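Local coordinates for protein serine-pyruvate aminotransferase (AgxT) (Sulfolobus solfataricus, PDB 3ZRP) that probably transfers the amino group of serine to pyruvate, and of alanine to glyoxylate, using pyridoxal 5'-phosphate as cofactor, at residues T11-D16 against G192-L197; N24-G27 against K31-V34; Y39-L44 against R231-G236; Y183-A186 against A190-S193; A275-A280 against N347-A352. All coordinates share one frame; numbering follows the deposited sequence. Where two conformers were deposited one is given.

Contact 1: residues T11-D16 against G192-L197; sequences TTIKED and GSAAGL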
loop_
_atom_site.group_PDB
_atom_site.type_symbol
_atom_site.label_atom_id
_atom_site.label_comp_id
_atom_site.label_asym_id
_atom_site.label_seq_id
_atom_site.Cartn_x
_atom_site.Cartn_y
_atom_site.Cartn_z
ATOM N N THR A 11 17.700 3.513 -4.170
ATOM C CA THR A 11 16.960 4.494 -4.955
ATOM C C THR A 11 17.031 4.181 -6.463
ATOM O O THR A 11 16.167 4.617 -7.224
ATOM C CB THR A 11 17.409 5.950 -4.658
ATOM O OG1 THR A 11 18.767 6.137 -5.072
ATOM C CG2 THR A 11 17.272 6.271 -3.162
ATOM N N THR A 12 18.041 3.409 -6.875
ATOM C CA THR A 12 18.177 2.967 -8.272
ATOM C C THR A 12 17.560 1.588 -8.504
ATOM O O THR A 12 17.964 0.590 -7.896
ATOM C CB THR A 12 19.645 3.008 -8.769
ATOM O OG1 THR A 12 20.109 4.363 -8.753
ATOM C CG2 THR A 12 19.764 2.456 -10.196
ATOM N N ILE A 13 16.564 1.567 -9.388
ATOM C CA ILE A 13 15.833 0.363 -9.755
ATOM C C ILE A 13 16.189 0.051 -11.212
ATOM O O ILE A 13 16.208 0.952 -12.046
ATOM C CB ILE A 13 14.288 0.577 -9.600
ATOM C CG1 ILE A 13 13.937 0.912 -8.139
ATOM C CG2 ILE A 13 13.500 -0.634 -10.112
ATOM C CD1 ILE A 13 12.466 1.254 -7.893
ATOM N N LYS A 14 16.484 -1.213 -11.509
ATOM C CA LYS A 14 16.703 -1.635 -12.887
ATOM C C LYS A 14 15.606 -1.110 -13.818
ATOM O O LYS A 14 14.419 -1.113 -13.460
ATOM C CB LYS A 14 16.803 -3.149 -12.978
ATOM C CG LYS A 14 18.229 -3.631 -13.128
ATOM C CD LYS A 14 18.266 -5.111 -13.430
ATOM C CE LYS A 14 19.522 -5.480 -14.198
ATOM N NZ LYS A 14 20.713 -4.770 -13.656
ATOM N N GLU A 15 16.024 -0.630 -14.989
ATOM C CA GLU A 15 15.108 -0.049 -15.979
ATOM C C GLU A 15 14.049 -1.041 -16.436
ATOM O O GLU A 15 12.887 -0.668 -16.591
ATOM C CB GLU A 15 15.872 0.517 -17.186
ATOM C CG GLU A 15 15.991 2.049 -17.204
ATOM C CD GLU A 15 16.449 2.613 -15.879
ATOM O OE1 GLU A 15 17.302 1.973 -15.227
ATOM O OE2 GLU A 15 15.955 3.692 -15.487
ATOM N N ASP A 16 14.453 -2.300 -16.635
ATOM C CA ASP A 16 13.531 -3.369 -17.025
ATOM C C ASP A 16 12.378 -3.484 -16.029
ATOM O O ASP A 16 11.246 -3.786 -16.411
ATOM C CB ASP A 16 14.239 -4.728 -17.073
ATOM C CG ASP A 16 15.317 -4.794 -18.127
ATOM O OD1 ASP A 16 14.981 -4.995 -19.313
ATOM O OD2 ASP A 16 16.499 -4.659 -17.755
ATOM N N GLY A 192 14.896 -5.352 -4.935
ATOM C CA GLY A 192 15.202 -4.257 -5.883
ATOM C C GLY A 192 14.041 -3.868 -6.788
ATOM O O GLY A 192 14.254 -3.498 -7.942
ATOM N N SER A 193 12.808 -3.937 -6.275
ATOM C CA SER A 193 11.637 -3.523 -7.067
ATOM C C SER A 193 11.026 -2.233 -6.509
ATOM O O SER A 193 11.557 -1.632 -5.566
ATOM C CB SER A 193 10.600 -4.631 -7.099
ATOM O OG SER A 193 9.608 -4.308 -8.058
ATOM N N ALA A 194 9.922 -1.783 -7.089
ATOM C CA ALA A 194 9.305 -0.534 -6.601
ATOM C C ALA A 194 8.599 -0.770 -5.246
ATOM O O ALA A 194 8.097 -1.863 -4.993
ATOM C CB ALA A 194 8.321 -0.000 -7.635
ATOM N N ALA A 195 8.541 0.266 -4.403
ATOM C CA ALA A 195 7.924 0.197 -3.070
ATOM C C ALA A 195 6.405 0.099 -3.128
ATOM O O ALA A 195 5.793 0.545 -4.120
ATOM C CB ALA A 195 8.336 1.428 -2.226
ATOM N N GLY A 196 5.803 -0.501 -2.087
ATOM C CA GLY A 196 4.335 -0.597 -1.986
ATOM C C GLY A 196 3.745 -1.961 -1.646
ATOM O O GLY A 196 2.528 -2.093 -1.514
ATOM N N LEU A 197 4.612 -2.960 -1.471
ATOM C CA LEU A 197 4.190 -4.335 -1.171
ATOM C C LEU A 197 4.935 -4.923 0.016
ATOM O O LEU A 197 6.165 -4.789 0.106
ATOM C CB LEU A 197 4.415 -5.244 -2.392
ATOM C CG LEU A 197 3.704 -4.850 -3.686
ATOM C CD1 LEU A 197 4.224 -5.744 -4.853
ATOM C CD2 LEU A 197 2.198 -4.957 -3.525
#

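Contact 2: residues N24-G27 against K31-V34; sequences NNVG and KEFV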
loop_
_atom_site.group_PDB
_atom_site.type_symbol
_atom_site.label_atom_id
_atom_site.label_comp_id
_atom_site.label_asym_id
_atom_site.label_seq_id
_atom_site.Cartn_x
_atom_site.Cartn_y
_atom_site.Cartn_z
ATOM N N ASN A 24 -0.545 -0.741 -19.777
ATOM C CA ASN A 24 -1.841 -0.086 -19.630
ATOM C C ASN A 24 -3.009 -1.059 -19.827
ATOM O O ASN A 24 -2.790 -2.224 -20.192
ATOM C CB ASN A 24 -1.962 1.100 -20.580
ATOM C CG ASN A 24 -2.674 2.275 -19.955
ATOM O OD1 ASN A 24 -3.531 2.111 -19.073
ATOM N ND2 ASN A 24 -2.322 3.476 -20.403
ATOM N N ASN A 25 -4.232 -0.560 -19.593
ATOM C CA ASN A 25 -5.473 -1.356 -19.641
ATOM C C ASN A 25 -5.406 -2.632 -18.782
ATOM O O ASN A 25 -5.862 -3.707 -19.198
ATOM C CB ASN A 25 -5.890 -1.658 -21.096
ATOM C CG ASN A 25 -5.508 -0.543 -22.057
ATOM O OD1 ASN A 25 -4.746 -0.755 -23.000
ATOM N ND2 ASN A 25 -6.018 0.655 -21.806
ATOM N N VAL A 26 -4.835 -2.494 -17.586
ATOM C CA VAL A 26 -4.639 -3.609 -16.663
ATOM C C VAL A 26 -5.222 -3.243 -15.303
ATOM O O VAL A 26 -4.867 -2.219 -14.712
ATOM C CB VAL A 26 -3.125 -4.007 -16.528
ATOM C CG1 VAL A 26 -2.904 -4.986 -15.387
ATOM C CG2 VAL A 26 -2.596 -4.604 -17.838
ATOM N N GLY A 27 -6.125 -4.092 -14.823
ATOM C CA GLY A 27 -6.717 -3.945 -13.503
ATOM C C GLY A 27 -6.558 -5.254 -12.771
ATOM O O GLY A 27 -5.980 -6.207 -13.311
ATOM N N LYS A 31 -6.128 -10.732 -16.930
ATOM C CA LYS A 31 -5.259 -11.908 -16.900
ATOM C C LYS A 31 -3.766 -11.556 -16.766
ATOM O O LYS A 31 -3.007 -12.314 -16.157
ATOM C CB LYS A 31 -5.534 -12.864 -18.073
ATOM C CG LYS A 31 -4.963 -12.462 -19.436
ATOM C CD LYS A 31 -5.101 -13.660 -20.409
ATOM C CE LYS A 31 -4.078 -13.627 -21.527
ATOM N NZ LYS A 31 -4.286 -12.444 -22.395
ATOM N N GLU A 32 -3.358 -10.396 -17.285
ATOM C CA GLU A 32 -1.967 -9.932 -17.138
ATOM C C GLU A 32 -1.615 -9.750 -15.659
ATOM O O GLU A 32 -0.513 -10.092 -15.220
ATOM C CB GLU A 32 -1.730 -8.620 -17.889
ATOM C CG GLU A 32 -1.986 -8.697 -19.398
ATOM C CD GLU A 32 -3.422 -8.333 -19.768
ATOM O OE1 GLU A 32 -4.377 -8.948 -19.234
ATOM O OE2 GLU A 32 -3.593 -7.420 -20.600
ATOM N N PHE A 33 -2.552 -9.208 -14.892
ATOM C CA PHE A 33 -2.303 -9.020 -13.468
ATOM C C PHE A 33 -2.266 -10.351 -12.744
ATOM O O PHE A 33 -1.325 -10.634 -11.990
ATOM C CB PHE A 33 -3.334 -8.099 -12.830
ATOM C CG PHE A 33 -3.242 -8.076 -11.343
ATOM C CD1 PHE A 33 -2.231 -7.350 -10.726
ATOM C CD2 PHE A 33 -4.105 -8.834 -10.563
ATOM C CE1 PHE A 33 -2.106 -7.332 -9.339
ATOM C CE2 PHE A 33 -3.979 -8.842 -9.176
ATOM C CZ PHE A 33 -2.970 -8.065 -8.564
ATOM N N VAL A 34 -3.283 -11.178 -12.970
ATOM C CA VAL A 34 -3.362 -12.478 -12.295
ATOM C C VAL A 34 -2.080 -13.278 -12.544
ATOM O O VAL A 34 -1.521 -13.856 -11.613
ATOM C CB VAL A 34 -4.646 -13.266 -12.722
ATOM C CG1 VAL A 34 -4.569 -14.702 -12.283
ATOM C CG2 VAL A 34 -5.914 -12.585 -12.153
#

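Contact 3: residues Y39-L44 against R231-G236; sequences YSLKGL and RGAEEG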
loop_
_atom_site.group_PDB
_atom_site.type_symbol
_atom_site.label_atom_id
_atom_site.label_comp_id
_atom_site.label_asym_id
_atom_site.label_seq_id
_atom_site.Cartn_x
_atom_site.Cartn_y
_atom_site.Cartn_z
ATOM N N TYR A 39 3.053 -15.410 -10.676
ATOM C CA TYR A 39 4.483 -15.499 -10.884
ATOM C C TYR A 39 5.285 -14.963 -9.685
ATOM O O TYR A 39 6.303 -15.544 -9.287
ATOM C CB TYR A 39 4.882 -14.805 -12.188
ATOM C CG TYR A 39 6.336 -14.999 -12.520
ATOM C CD1 TYR A 39 6.759 -16.111 -13.278
ATOM C CD2 TYR A 39 7.303 -14.111 -12.050
ATOM C CE1 TYR A 39 8.114 -16.299 -13.585
ATOM C CE2 TYR A 39 8.647 -14.293 -12.346
ATOM C CZ TYR A 39 9.047 -15.393 -13.109
ATOM O OH TYR A 39 10.382 -15.569 -13.388
ATOM N N SER A 40 4.841 -13.842 -9.118
ATOM C CA SER A 40 5.512 -13.287 -7.941
ATOM C C SER A 40 5.385 -14.203 -6.732
ATOM O O SER A 40 6.346 -14.379 -5.971
ATOM C CB SER A 40 4.978 -11.868 -7.637
ATOM O OG SER A 40 5.238 -11.030 -8.734
ATOM N N LEU A 41 4.201 -14.793 -6.561
ATOM C CA LEU A 41 3.983 -15.744 -5.498
ATOM C C LEU A 41 4.983 -16.912 -5.588
ATOM O O LEU A 41 5.586 -17.293 -4.574
ATOM C CB LEU A 41 2.524 -16.223 -5.478
ATOM C CG LEU A 41 1.484 -15.151 -5.122
ATOM C CD1 LEU A 41 0.105 -15.680 -5.306
ATOM C CD2 LEU A 41 1.665 -14.640 -3.675
ATOM N N LYS A 42 5.187 -17.447 -6.796
ATOM C CA LYS A 42 6.183 -18.522 -6.993
ATOM C C LYS A 42 7.604 -18.049 -6.724
ATOM O O LYS A 42 8.404 -18.777 -6.123
ATOM C CB LYS A 42 6.093 -19.124 -8.407
ATOM C CG LYS A 42 4.804 -19.840 -8.638
ATOM C CD LYS A 42 4.719 -20.411 -10.034
ATOM C CE LYS A 42 3.261 -20.570 -10.460
ATOM N NZ LYS A 42 2.513 -21.539 -9.614
ATOM N N GLY A 43 7.882 -16.813 -7.148
ATOM C CA GLY A 43 9.161 -16.167 -6.944
ATOM C C GLY A 43 9.501 -16.003 -5.482
ATOM O O GLY A 43 10.672 -16.145 -5.115
ATOM N N LEU A 44 8.485 -15.700 -4.656
ATOM C CA LEU A 44 8.657 -15.663 -3.206
ATOM C C LEU A 44 9.111 -17.014 -2.661
ATOM O O LEU A 44 10.035 -17.074 -1.860
ATOM C CB LEU A 44 7.377 -15.181 -2.499
ATOM C CG LEU A 44 7.485 -14.668 -1.052
ATOM C CD1 LEU A 44 8.593 -13.627 -0.832
ATOM C CD2 LEU A 44 6.152 -14.095 -0.596
ATOM N N ARG A 231 -4.569 -17.607 -3.366
ATOM C CA ARG A 231 -4.991 -18.926 -3.849
ATOM C C ARG A 231 -5.632 -18.819 -5.224
ATOM O O ARG A 231 -5.297 -19.588 -6.143
ATOM C CB ARG A 231 -5.950 -19.569 -2.846
ATOM C CG ARG A 231 -5.237 -20.198 -1.663
ATOM C CD ARG A 231 -6.191 -20.446 -0.522
ATOM N NE ARG A 231 -5.562 -21.261 0.513
ATOM C CZ ARG A 231 -6.061 -21.455 1.726
ATOM N NH1 ARG A 231 -7.206 -20.884 2.082
ATOM N NH2 ARG A 231 -5.398 -22.209 2.591
ATOM N N GLY A 232 -6.544 -17.862 -5.381
ATOM C CA GLY A 232 -7.147 -17.577 -6.677
ATOM C C GLY A 232 -6.105 -17.412 -7.768
ATOM O O GLY A 232 -6.136 -18.146 -8.758
ATOM N N ALA A 233 -5.177 -16.467 -7.584
ATOM C CA ALA A 233 -4.135 -16.160 -8.580
ATOM C C ALA A 233 -3.407 -17.405 -9.082
ATOM O O ALA A 233 -3.156 -17.543 -10.290
ATOM C CB ALA A 233 -3.125 -15.165 -8.025
ATOM N N GLU A 234 -3.068 -18.303 -8.165
ATOM C CA GLU A 234 -2.308 -19.495 -8.531
ATOM C C GLU A 234 -3.157 -20.516 -9.280
ATOM O O GLU A 234 -2.610 -21.458 -9.844
ATOM C CB GLU A 234 -1.611 -20.121 -7.321
ATOM C CG GLU A 234 -0.305 -19.412 -6.972
ATOM C CD GLU A 234 0.598 -20.196 -6.041
ATOM O OE1 GLU A 234 0.255 -20.390 -4.861
ATOM O OE2 GLU A 234 1.679 -20.607 -6.500
ATOM N N GLU A 235 -4.477 -20.321 -9.281
ATOM C CA GLU A 235 -5.394 -21.166 -10.052
ATOM C C GLU A 235 -5.840 -20.419 -11.312
ATOM O O GLU A 235 -6.754 -20.848 -12.012
ATOM C CB GLU A 235 -6.599 -21.584 -9.195
ATOM C CG GLU A 235 -6.225 -22.456 -7.986
ATOM C CD GLU A 235 -7.388 -22.750 -7.058
ATOM O OE1 GLU A 235 -8.338 -23.438 -7.492
ATOM O OE2 GLU A 235 -7.343 -22.313 -5.883
ATOM N N GLY A 236 -5.177 -19.296 -11.590
ATOM C CA GLY A 236 -5.495 -18.456 -12.736
ATOM C C GLY A 236 -6.814 -17.711 -12.641
ATOM O O GLY A 236 -7.391 -17.346 -13.677
HETATM O O HOH W 1 0.305 -20.759 -11.172
#

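Contact 4: residues Y183-A186 against A190-S193; sequences YLTA and ALGS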
loop_
_atom_site.group_PDB
_atom_site.type_symbol
_atom_site.label_atom_id
_atom_site.label_comp_id
_atom_site.label_asym_id
_atom_site.label_seq_id
_atom_site.Cartn_x
_atom_site.Cartn_y
_atom_site.Cartn_z
ATOM N N TYR A 183 8.093 -15.938 7.153
ATOM C CA TYR A 183 9.308 -15.249 6.731
ATOM C C TYR A 183 8.773 -14.095 5.892
ATOM O O TYR A 183 7.937 -14.317 5.019
ATOM C CB TYR A 183 10.228 -16.193 5.905
ATOM C CG TYR A 183 11.686 -16.036 6.261
ATOM C CD1 TYR A 183 12.344 -14.817 6.047
ATOM C CD2 TYR A 183 12.408 -17.091 6.851
ATOM C CE1 TYR A 183 13.682 -14.642 6.394
ATOM C CE2 TYR A 183 13.761 -16.940 7.189
ATOM C CZ TYR A 183 14.387 -15.698 6.973
ATOM O OH TYR A 183 15.703 -15.489 7.314
ATOM N N LEU A 184 9.169 -12.863 6.185
ATOM C CA LEU A 184 8.552 -11.756 5.483
ATOM C C LEU A 184 9.618 -10.796 4.944
ATOM O O LEU A 184 10.770 -10.770 5.431
ATOM C CB LEU A 184 7.517 -11.033 6.376
ATOM C CG LEU A 184 8.064 -10.359 7.640
ATOM C CD1 LEU A 184 8.606 -8.948 7.331
ATOM C CD2 LEU A 184 7.007 -10.293 8.762
ATOM N N THR A 185 9.237 -10.055 3.908
ATOM C CA THR A 185 10.110 -9.058 3.322
ATOM C C THR A 185 9.268 -7.914 2.701
ATOM O O THR A 185 8.040 -7.822 2.937
ATOM C CB THR A 185 11.159 -9.706 2.344
ATOM O OG1 THR A 185 12.139 -8.736 1.998
ATOM C CG2 THR A 185 10.523 -10.246 1.058
ATOM N N ALA A 186 9.926 -7.028 1.966
ATOM C CA ALA A 186 9.248 -5.928 1.265
ATOM C C ALA A 186 9.702 -5.917 -0.183
ATOM O O ALA A 186 10.699 -6.553 -0.515
ATOM C CB ALA A 186 9.583 -4.576 1.939
ATOM N N ALA A 190 16.266 -5.743 -0.971
ATOM C CA ALA A 190 17.194 -6.587 -1.742
ATOM C C ALA A 190 16.567 -7.221 -2.991
ATOM O O ALA A 190 17.285 -7.661 -3.904
ATOM C CB ALA A 190 17.882 -7.623 -0.855
ATOM N N LEU A 191 15.231 -7.233 -3.052
ATOM C CA LEU A 191 14.523 -7.661 -4.260
ATOM C C LEU A 191 14.643 -6.600 -5.347
ATOM O O LEU A 191 14.513 -6.906 -6.531
ATOM C CB LEU A 191 13.047 -7.972 -3.969
ATOM C CG LEU A 191 12.817 -9.101 -2.959
ATOM C CD1 LEU A 191 11.341 -9.280 -2.651
ATOM C CD2 LEU A 191 13.443 -10.453 -3.453
ATOM N N GLY A 192 14.896 -5.352 -4.935
ATOM C CA GLY A 192 15.202 -4.257 -5.883
ATOM C C GLY A 192 14.041 -3.868 -6.788
ATOM O O GLY A 192 14.254 -3.498 -7.942
ATOM N N SER A 193 12.808 -3.937 -6.275
ATOM C CA SER A 193 11.637 -3.523 -7.067
ATOM C C SER A 193 11.026 -2.233 -6.509
ATOM O O SER A 193 11.557 -1.632 -5.566
ATOM C CB SER A 193 10.600 -4.631 -7.099
ATOM O OG SER A 193 9.608 -4.308 -8.058
HETATM O O HOH W 2 15.078 -7.860 0.847
HETATM O O HOH W 3 13.369 -6.495 -0.879
#

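Contact 5: residues A275-A280 against N347-A352; sequences ASAIRA and NDAIIA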
loop_
_atom_site.group_PDB
_atom_site.type_symbol
_atom_site.label_atom_id
_atom_site.label_comp_id
_atom_site.label_asym_id
_atom_site.label_seq_id
_atom_site.Cartn_x
_atom_site.Cartn_y
_atom_site.Cartn_z
ATOM N N ALA A 275 29.928 -7.050 -0.484
ATOM C CA ALA A 275 29.998 -6.593 0.918
ATOM C C ALA A 275 31.402 -6.774 1.532
ATOM O O ALA A 275 31.911 -5.859 2.166
ATOM C CB ALA A 275 28.923 -7.292 1.777
ATOM N N SER A 276 32.007 -7.950 1.326
ATOM C CA SER A 276 33.358 -8.220 1.817
ATOM C C SER A 276 34.356 -7.230 1.213
ATOM O O SER A 276 35.264 -6.752 1.903
ATOM C CB SER A 276 33.792 -9.654 1.488
ATOM O OG SER A 276 32.982 -10.627 2.105
ATOM N N ALA A 277 34.178 -6.910 -0.075
ATOM C CA ALA A 277 35.051 -5.946 -0.767
ATOM C C ALA A 277 34.945 -4.561 -0.166
ATOM O O ALA A 277 35.971 -3.926 0.077
ATOM C CB ALA A 277 34.783 -5.890 -2.307
ATOM N N ILE A 278 33.716 -4.090 0.086
ATOM C CA ILE A 278 33.506 -2.768 0.689
ATOM C C ILE A 278 34.102 -2.737 2.095
ATOM O O ILE A 278 34.755 -1.761 2.477
ATOM C CB ILE A 278 31.976 -2.351 0.727
ATOM C CG1 ILE A 278 31.488 -1.979 -0.682
ATOM C CG2 ILE A 278 31.728 -1.176 1.695
ATOM C CD1 ILE A 278 29.971 -1.987 -0.863
ATOM N N ARG A 279 33.868 -3.802 2.863
ATOM C CA ARG A 279 34.396 -3.886 4.236
ATOM C C ARG A 279 35.930 -3.843 4.253
ATOM O O ARG A 279 36.517 -3.123 5.071
ATOM C CB ARG A 279 33.881 -5.144 4.945
ATOM C CG ARG A 279 32.422 -4.997 5.408
ATOM C CD ARG A 279 32.056 -6.026 6.466
ATOM N NE ARG A 279 32.123 -7.367 5.905
ATOM C CZ ARG A 279 31.112 -7.998 5.338
ATOM N NH1 ARG A 279 29.894 -7.415 5.273
ATOM N NH2 ARG A 279 31.323 -9.222 4.855
ATOM N N ALA A 280 36.545 -4.599 3.342
ATOM C CA ALA A 280 38.002 -4.594 3.144
ATOM C C ALA A 280 38.502 -3.185 2.910
ATOM O O ALA A 280 39.501 -2.757 3.514
ATOM C CB ALA A 280 38.390 -5.508 1.980
ATOM N N ASN A 347 31.753 -2.920 -9.379
ATOM C CA ASN A 347 32.091 -1.521 -9.708
ATOM C C ASN A 347 31.489 -0.499 -8.750
ATOM O O ASN A 347 32.141 0.508 -8.429
ATOM C CB ASN A 347 31.732 -1.176 -11.165
ATOM C CG ASN A 347 32.671 -1.845 -12.174
ATOM O OD1 ASN A 347 33.781 -2.258 -11.827
ATOM N ND2 ASN A 347 32.215 -1.974 -13.413
ATOM N N ASP A 348 30.266 -0.753 -8.273
ATOM C CA ASP A 348 29.674 0.103 -7.243
ATOM C C ASP A 348 30.533 0.120 -5.968
ATOM O O ASP A 348 30.668 1.167 -5.333
ATOM C CB ASP A 348 28.240 -0.327 -6.903
ATOM C CG ASP A 348 27.296 -0.215 -8.089
ATOM O OD1 ASP A 348 27.500 0.668 -8.937
ATOM O OD2 ASP A 348 26.357 -1.021 -8.177
ATOM N N ALA A 349 31.110 -1.037 -5.617
ATOM C CA ALA A 349 32.010 -1.142 -4.459
ATOM C C ALA A 349 33.244 -0.228 -4.625
ATOM O O ALA A 349 33.586 0.537 -3.706
ATOM C CB ALA A 349 32.406 -2.597 -4.195
ATOM N N ILE A 350 33.878 -0.281 -5.803
ATOM C CA ILE A 350 35.005 0.608 -6.114
ATOM C C ILE A 350 34.605 2.073 -5.929
ATOM O O ILE A 350 35.290 2.827 -5.227
ATOM C CB ILE A 350 35.573 0.373 -7.545
ATOM C CG1 ILE A 350 36.193 -1.020 -7.655
ATOM C CG2 ILE A 350 36.640 1.425 -7.892
ATOM C CD1 ILE A 350 36.182 -1.592 -9.062
ATOM N N ILE A 351 33.490 2.466 -6.548
ATOM C CA ILE A 351 33.017 3.848 -6.484
ATOM C C ILE A 351 32.704 4.276 -5.050
ATOM O O ILE A 351 33.109 5.357 -4.611
ATOM C CB ILE A 351 31.806 4.062 -7.421
ATOM C CG1 ILE A 351 32.267 3.940 -8.880
ATOM C CG2 ILE A 351 31.182 5.426 -7.227
ATOM C CD1 ILE A 351 33.442 4.853 -9.234
ATOM N N ALA A 352 32.001 3.425 -4.309
ATOM C CA ALA A 352 31.633 3.776 -2.923
ATOM C C ALA A 352 32.857 4.147 -2.054
ATOM O O ALA A 352 32.868 5.191 -1.386
ATOM C CB ALA A 352 30.815 2.630 -2.280
#

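Contact 1: residues T11-D16 against G192-L197
The flat groups here are peptide units of the 192-197 loop, and Ile13 of 11-16 lies over one of them and meets the oxygen end of another. Its CD1 methyl lies over one face of the unit joining Ser193 to Ala194, toward the rim between Ser193 O and Ala194 CA, 3.8 and 3.9 Å from them. CG2 lies beyond the preceding carbonyl oxygen, tilted about 30° out of its peptide plane, 3.7 Å from Gly192 O. Two torsions divide the branches this way: CG1 stands anti to the carbonyl carbon (chi1 -61°), which turns CG2 anti to the backbone N, and chi2 near 175° straightens the chain so that CD1 goes farthest into the loop. Ile13 CD1 touches the methyl of Ala194 more loosely, with CB 4.3 Å away. Gly192 O is buried under the aliphatic branch with no polar partner in the model. Gln251 of helix 246-262 packs on Ala194, and His247 of the second subunit packs on Ile13. Lys14 is the N-cap of helix 15-20, where Asp16 can bind calcium, although none is bound to this chain. Such an N-terminal arm, laid over core loops beside the subunit interface, suits the dimeric fold-type I aminotransferases.

Contact 2: residues N24-G27 against K31-V34
Apolar packing carries most of the contact between Val26 and the first turn of helix 31-48, with the two methyls of Val26 serving different neighbours. CG1, anti to the backbone N (chi1 170°), meets Phe33 CB at 4.1 Å, the two side chains crossing at about a right angle. CG2 packs on Glu32 CB, also at 4.1 Å. Val246 of helix 246-262 packs on both Val26 and Phe33.

The second kind of contact sets oxygen against carbon. A bend at chi2 of 91° folds the acid of Glu32 back beside the valine, a van der Waals approach of the charged OE2 to the CG2 methyl. Gly27 O lies 3.3 Å from Phe33 CB and comes to the ring obliquely, its distance to Phe33 CG being 3.9 Å. The backbone N of Gly27 is tied to Ser30 OG, within the turn that joins the segments.

Hydrogen bonding stays on the loop side: Asn25 N reaches Asn24 OD1 at 2.8 Å, from the side of the oxygen (C=O...N angle 100°). The amide nitrogen ND2 of Asn24 bonds to Ile13 O of the second subunit, so one side chain braces its own loop and the dimer interface. Glu32 also lies about 4 Å, side chain to side chain, from Glu23, a calcium ligand in this protein; two neighbouring acids would probably make this edge attractive to cations, though this chain has no bound calcium.

Contact 3: residues Y39-L44 against R231-G236
Leu41 and Glu234 meet through carbon on the close-packed side of this helix-to-helix contact. Leu41 CD1 lies 4.1 Å from Glu234 CG and 4.3 Å from Ala233 CB, so one methyl is set against the end of helix 223-234. Pro56 and Ile58 of strand 55-60 also pack on Leu41, burying it between helix and sheet.

The solvent side is looser and polar. Lys42 runs out along the surface, and a bend at its last torsion (chi4 -63°) turns NZ to Glu234 OE2, 3.4 Å away. This salt bridge is also a weak hydrogen bond. The lysine holds a nearer partner in a water 2.8 Å from NZ, which in turn donates to Glu234 O at 3.3 Å, linking the ammonium group to the backbone at the helix end. Gly236, with positive phi, is the C-prime residue of the Schellman motif that ends this helix; its N bonds to Ala233 O.

Arg45 forms a second salt bridge through Glu234 OE1. The carboxylate is thus shared between two cations, which would probably keep it ionised, while the Lys42 bond itself is weak and backed by the bridging water.

Contact 4: residues Y183-A186 against A190-S193
A short-range, buried apolar touch with water links around it, this contact joins the end of strand 182-186 in the central mixed sheet to the loop that leads on to strand 197-202. Thr185 and Leu191 reach toward each other tip to tip, Thr185 CG2 standing 3.9 Å from Leu191 CD1. The same CD1 comes still nearer to Ala186 O, at 3.5 Å. The threonine branches are sorted by chi1 of -169°: OG1 is anti to the backbone N, which leaves CG2 in the crowded position between N and the carbonyl carbon, pointing at the leucine. Phe256 and Ile259 of helix 246-262, with Leu199 of strand 197-202, pack on Leu191 from outside the segments.

Between the segments, polar atoms are linked through two waters. One accepts from Ala190 N at 3.0 Å and hydrogen bonds to Thr185 OG1 at 3.3 Å; that hydroxyl has a direct bond to Gly164 O as well. The other donates to Ala186 O at 2.7 Å and accepts from Leu191 N. The side chain of Ala186 lies about 4 Å from the bound cofactor, and the connecting turn holds Gln188 and Lys189 of its pocket; Lys189 is probably the lysine that forms the internal aldimine in this family. The chemistry implies that one leucine and two bridging waters help to join the flanks of this turn, alongside a backbone bond between Ser187 and Ser193.

Contact 5: residues A275-A280 against N347-A352
With CG1 anti to its own carbonyl carbon (chi1 -73°) and the chain nearly straight beyond it (chi2 162°), Ile278 lays its longer branch against Ala349 of the opposing helix. The touching atom is CG1, 3.7 Å from Ala349 CB and 3.9 Å from Ala349 CA, so the methylene presses on the backbone as well as on the methyl. CD1 of Ile278 passes the alanine at a greater separation, 4.2 Å from Ala349 CB. The alanine methyl points toward the 275-280 helix and is short enough for the two backbones to come close: the CA atoms of Ile278 and Ala349 are 5.6 Å apart. Beside this pair the packing is slacker, Ala277 CB and Ala349 CB standing 4.5 Å from each other.

The interface between the segments is wholly apolar; Ser276 OG bonds to Thr272 O, and Asp348 OD2 to Thr345 N near the start of its own helix. Val379 and Leu380 of helix 372-381 pack on Ala277, which places a third helix against the same residue. On the 275-280 helix, Ala275 O lies over the centre of one face of the Arg279 guanidinium, 3.9 Å from its plane, so the arginine curls back along its own turn.

Away from the cofactor, the contact joins helices 264-284 and 346-363 through small and branched side chains, ordinary helix packing in what is, by analogy with fold-type I aminotransferases, the smaller C-terminal domain.

Contacts 1 and 4 lie closest together, their centres about 10 Å apart; they share Gly192 and Ser193 in the loop between strands 182-186 and 197-202 of the central sheet, beside the cofactor pocket, whose Gln188 and Lys189 precede the shared residues. The centres of contacts 2 and 3 are about 14 Å apart. Both use helix 31-48, and Val34 packs on the end of helix 223-234. Along the chain, contact 2 closes before contact 3 opens, while contacts 1 and 3 interleave, so the N-terminal residues are tied back twice to later parts of what is probably the large domain. Contacts 1 and 2 touch the second subunit. Contact 5 comes last, about 40 Å from contact 2 between centres, in a separate group of C-terminal helices.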